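PDB 5K5D: ParB domain protein nuclease from Sulfolobus solfataricus, which probably takes part in archaeal DNA segregation as a ParB-like partition protein and may have nuclease activity. Local coordinates for residues 246-251 with 255-260. The protein carries 4 engineered substitutions. Sequence-based numbering, arbitrary orientation.
Sequences DPLITT and RKIILN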
ATOM      1  N   ASP B 246       1.382  21.900  -3.800  1.00 46.47           N
ATOM      2  CA  ASP B 246       2.522  21.036  -3.518  1.00 45.46           C
ATOM      3  C   ASP B 246       3.419  21.602  -2.413  1.00 49.93           C
ATOM      4  O   ASP B 246       3.667  20.926  -1.413  1.00 44.04           O
ATOM      5  CB  ASP B 246       3.322  20.756  -4.793  1.00 39.88           C
ATOM      6  CG  ASP B 246       2.480  20.108  -5.876  1.00 44.97           C
ATOM      7  OD1 ASP B 246       1.558  19.335  -5.537  1.00 49.11           O
ATOM      8  OD2 ASP B 246       2.734  20.373  -7.069  1.00 48.93           O
ATOM      9  N   PRO B 247       3.896  22.850  -2.578  1.00 50.68           N
ATOM     10  CA  PRO B 247       4.808  23.421  -1.578  1.00 52.23           C
ATOM     11  C   PRO B 247       4.126  23.626  -0.229  1.00 51.66           C
ATOM     12  O   PRO B 247       4.757  23.481   0.823  1.00 51.09           O
ATOM     13  CB  PRO B 247       5.204  24.769  -2.191  1.00 52.80           C
ATOM     14  CG  PRO B 247       4.092  25.111  -3.111  1.00 55.39           C
ATOM     15  CD  PRO B 247       3.596  23.805  -3.659  1.00 52.35           C
ATOM     16  N   LEU B 248       2.841  23.953  -0.267  1.00 50.41           N
ATOM     17  CA  LEU B 248       2.070  24.191   0.947  1.00 52.53           C
ATOM     18  C   LEU B 248       1.926  22.927   1.790  1.00 50.34           C
ATOM     19  O   LEU B 248       1.702  22.999   2.995  1.00 50.05           O
ATOM     20  CB  LEU B 248       0.683  24.720   0.580  1.00 59.57           C
ATOM     21  CG  LEU B 248      -0.034  25.561   1.634  1.00 66.96           C
ATOM     22  CD1 LEU B 248       0.662  26.905   1.790  1.00 70.24           C
ATOM     23  CD2 LEU B 248      -1.489  25.755   1.249  1.00 68.02           C
ATOM     24  N   ILE B 249       2.053  21.766   1.153  1.00 50.34           N
ATOM     25  CA  ILE B 249       1.786  20.498   1.827  1.00 43.11           C
ATOM     26  C   ILE B 249       3.029  19.641   2.040  1.00 46.39           C
ATOM     27  O   ILE B 249       3.214  19.055   3.109  1.00 49.11           O
ATOM     28  CB  ILE B 249       0.733  19.672   1.056  1.00 43.84           C
ATOM     29  CG1 ILE B 249      -0.614  20.396   1.059  1.00 43.43           C
ATOM     30  CG2 ILE B 249       0.591  18.287   1.659  1.00 36.35           C
ATOM     31  CD1 ILE B 249      -1.677  19.704   0.238  1.00 44.30           C
ATOM     32  N   THR B 250       3.876  19.567   1.020  1.00 47.17           N
ATOM     33  CA  THR B 250       5.022  18.670   1.050  1.00 42.78           C
ATOM     34  C   THR B 250       6.177  19.264   1.827  1.00 49.83           C
ATOM     35  O   THR B 250       7.203  18.613   2.035  1.00 52.21           O
ATOM     36  CB  THR B 250       5.498  18.347  -0.356  1.00 39.25           C
ATOM     37  OG1 THR B 250       6.101  19.512  -0.935  1.00 39.15           O
ATOM     38  CG2 THR B 250       4.323  17.897  -1.205  1.00 45.40           C
ATOM     39  N   THR B 251       6.011  20.507   2.255  1.00 52.67           N
ATOM     40  CA  THR B 251       7.054  21.182   3.006  1.00 58.89           C
ATOM     41  C   THR B 251       6.576  21.526   4.410  1.00 54.47           C
ATOM     42  O   THR B 251       5.392  21.807   4.628  1.00 47.08           O
ATOM     43  CB  THR B 251       7.525  22.460   2.287  1.00 65.40           C
ATOM     44  OG1 THR B 251       8.025  22.119   0.987  1.00 66.98           O
ATOM     45  CG2 THR B 251       8.629  23.134   3.076  1.00 68.62           C
ATOM     46  N   ARG B 255       3.269  23.700   5.752  1.00 40.79           N
ATOM     47  CA  ARG B 255       2.320  23.191   6.734  1.00 43.22           C
ATOM     48  C   ARG B 255       2.028  24.223   7.817  1.00 45.13           C
ATOM     49  O   ARG B 255       0.875  24.418   8.192  1.00 50.46           O
ATOM     50  CB  ARG B 255       2.815  21.879   7.346  1.00 43.10           C
ATOM     51  CG  ARG B 255       3.078  20.796   6.309  1.00 47.46           C
ATOM     52  CD  ARG B 255       3.404  19.461   6.950  1.00 47.88           C
ATOM     53  NE  ARG B 255       4.010  18.544   5.991  1.00 50.04           N
ATOM     54  CZ  ARG B 255       5.302  18.234   5.968  1.00 47.26           C
ATOM     55  NH1 ARG B 255       6.124  18.756   6.866  1.00 47.54           N
ATOM     56  NH2 ARG B 255       5.773  17.395   5.052  1.00 52.61           N
ATOM     57  N   LYS B 256       3.070  24.882   8.314  1.00 44.04           N
ATOM     58  CA  LYS B 256       2.893  25.975   9.265  1.00 40.69           C
ATOM     59  C   LYS B 256       1.808  26.936   8.786  1.00 40.14           C
ATOM     60  O   LYS B 256       0.901  27.293   9.538  1.00 35.18           O
ATOM     61  CB  LYS B 256       4.206  26.731   9.471  1.00 49.27           C
ATOM     62  CG  LYS B 256       5.206  26.048  10.394  1.00 51.75           C
ATOM     63  CD  LYS B 256       6.446  26.913  10.583  1.00 58.43           C
ATOM     64  CE  LYS B 256       7.294  26.441  11.750  1.00 67.25           C
ATOM     65  NZ  LYS B 256       6.602  26.630  13.056  1.00 69.98           N
ATOM     66  N   ILE B 257       1.895  27.345   7.524  1.00 37.27           N
ATOM     67  CA  ILE B 257       0.902  28.255   6.958  1.00 42.56           C
ATOM     68  C   ILE B 257      -0.512  27.684   7.064  1.00 46.51           C
ATOM     69  O   ILE B 257      -1.467  28.419   7.316  1.00 46.84           O
ATOM     70  CB  ILE B 257       1.215  28.604   5.489  1.00 47.93           C
ATOM     71  CG1 ILE B 257       2.558  29.329   5.394  1.00 50.28           C
ATOM     72  CG2 ILE B 257       0.109  29.465   4.897  1.00 37.21           C
ATOM     73  CD1 ILE B 257       3.083  29.443   3.987  1.00 49.11           C
ATOM     74  N   ILE B 258      -0.635  26.370   6.891  1.00 47.45           N
ATOM     75  CA  ILE B 258      -1.924  25.692   6.994  1.00 50.14           C
ATOM     76  C   ILE B 258      -2.340  25.447   8.443  1.00 47.81           C
ATOM     77  O   ILE B 258      -3.525  25.500   8.770  1.00 47.83           O
ATOM     78  CB  ILE B 258      -1.913  24.320   6.283  1.00 46.37           C
ATOM     79  CG1 ILE B 258      -1.497  24.456   4.821  1.00 45.82           C
ATOM     80  CG2 ILE B 258      -3.280  23.663   6.379  1.00 34.12           C
ATOM     81  CD1 ILE B 258      -1.581  23.155   4.059  1.00 42.93           C
ATOM     82  N   LEU B 259      -1.363  25.172   9.303  1.00 48.19           N
ATOM     83  CA  LEU B 259      -1.643  24.698  10.659  1.00 50.81           C
ATOM     84  C   LEU B 259      -1.568  25.785  11.731  1.00 54.05           C
ATOM     85  O   LEU B 259      -2.519  25.976  12.486  1.00 55.31           O
ATOM     86  CB  LEU B 259      -0.723  23.524  11.018  1.00 44.63           C
ATOM     87  CG  LEU B 259      -0.870  22.294  10.119  1.00 38.57           C
ATOM     88  CD1 LEU B 259      -0.082  21.111  10.662  1.00 37.20           C
ATOM     89  CD2 LEU B 259      -2.339  21.938   9.958  1.00 32.42           C
ATOM     90  N   ASN B 260      -0.440  26.486  11.801  1.00 60.03           N
ATOM     91  CA  ASN B 260      -0.278  27.568  12.767  1.00 57.63           C
ATOM     92  C   ASN B 260      -1.233  28.725  12.483  1.00 57.60           C
ATOM     93  O   ASN B 260      -1.219  29.305  11.400  1.00 62.58           O
ATOM     94  CB  ASN B 260       1.170  28.067  12.790  1.00 57.12           C
ATOM     95  CG  ASN B 260       1.464  28.972  13.982  1.00 62.61           C
ATOM     96  OD1 ASN B 260       0.584  29.676  14.484  1.00 63.44           O
ATOM     97  ND2 ASN B 260       2.711  28.953  14.439  1.00 62.52           N
TER
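Leu-248 and Ile-258 form the tight part of this contact. CG of Leu-248 lies 3.7 Å from CG1 of Ile-258, and the two side chains cross obliquely. The Leu-248 CG stands anti to the backbone N (chi1 -155°), which carries both methyls across to the second helix. Leu-248 CD1 meets Ile-257 CG2 at 4.1 Å, the side chains nearly at a right angle. Ile-258 CD1 also reaches Ile-249 CG1 at 4.2 Å.

The partly exposed side is polar. Arg-255 N donates to Thr-251 O (3.1 Å), a bond within the first turn of helix 252-259. Arg-255 CG presses on Thr-251 O at 3.0 Å. The guanidinium end is looser: Thr-251 O lies above one face, offset toward the rim, and NE of Arg-255 bonds only weakly to Ile-249 O (3.0 Å, 121° at the hydrogen). With a serine in its place, Ile-249 O would probably lose this donor, and Thr-251 O the chain against it.

This is helix-to-helix packing in the Ssol_1539-like second domain. Thr-251 links the helices; the axes of 246-250 and 255-259 make 84°. Ile-249 packs on Trp-204 and Leu-205 of helix 203-210. Arg-255 and Ile-258 touch Gln-220 and Val-228 of helix 218-230, while Met-267 of helix 264-271 touches Leu-248, Ile-257 and Ile-258.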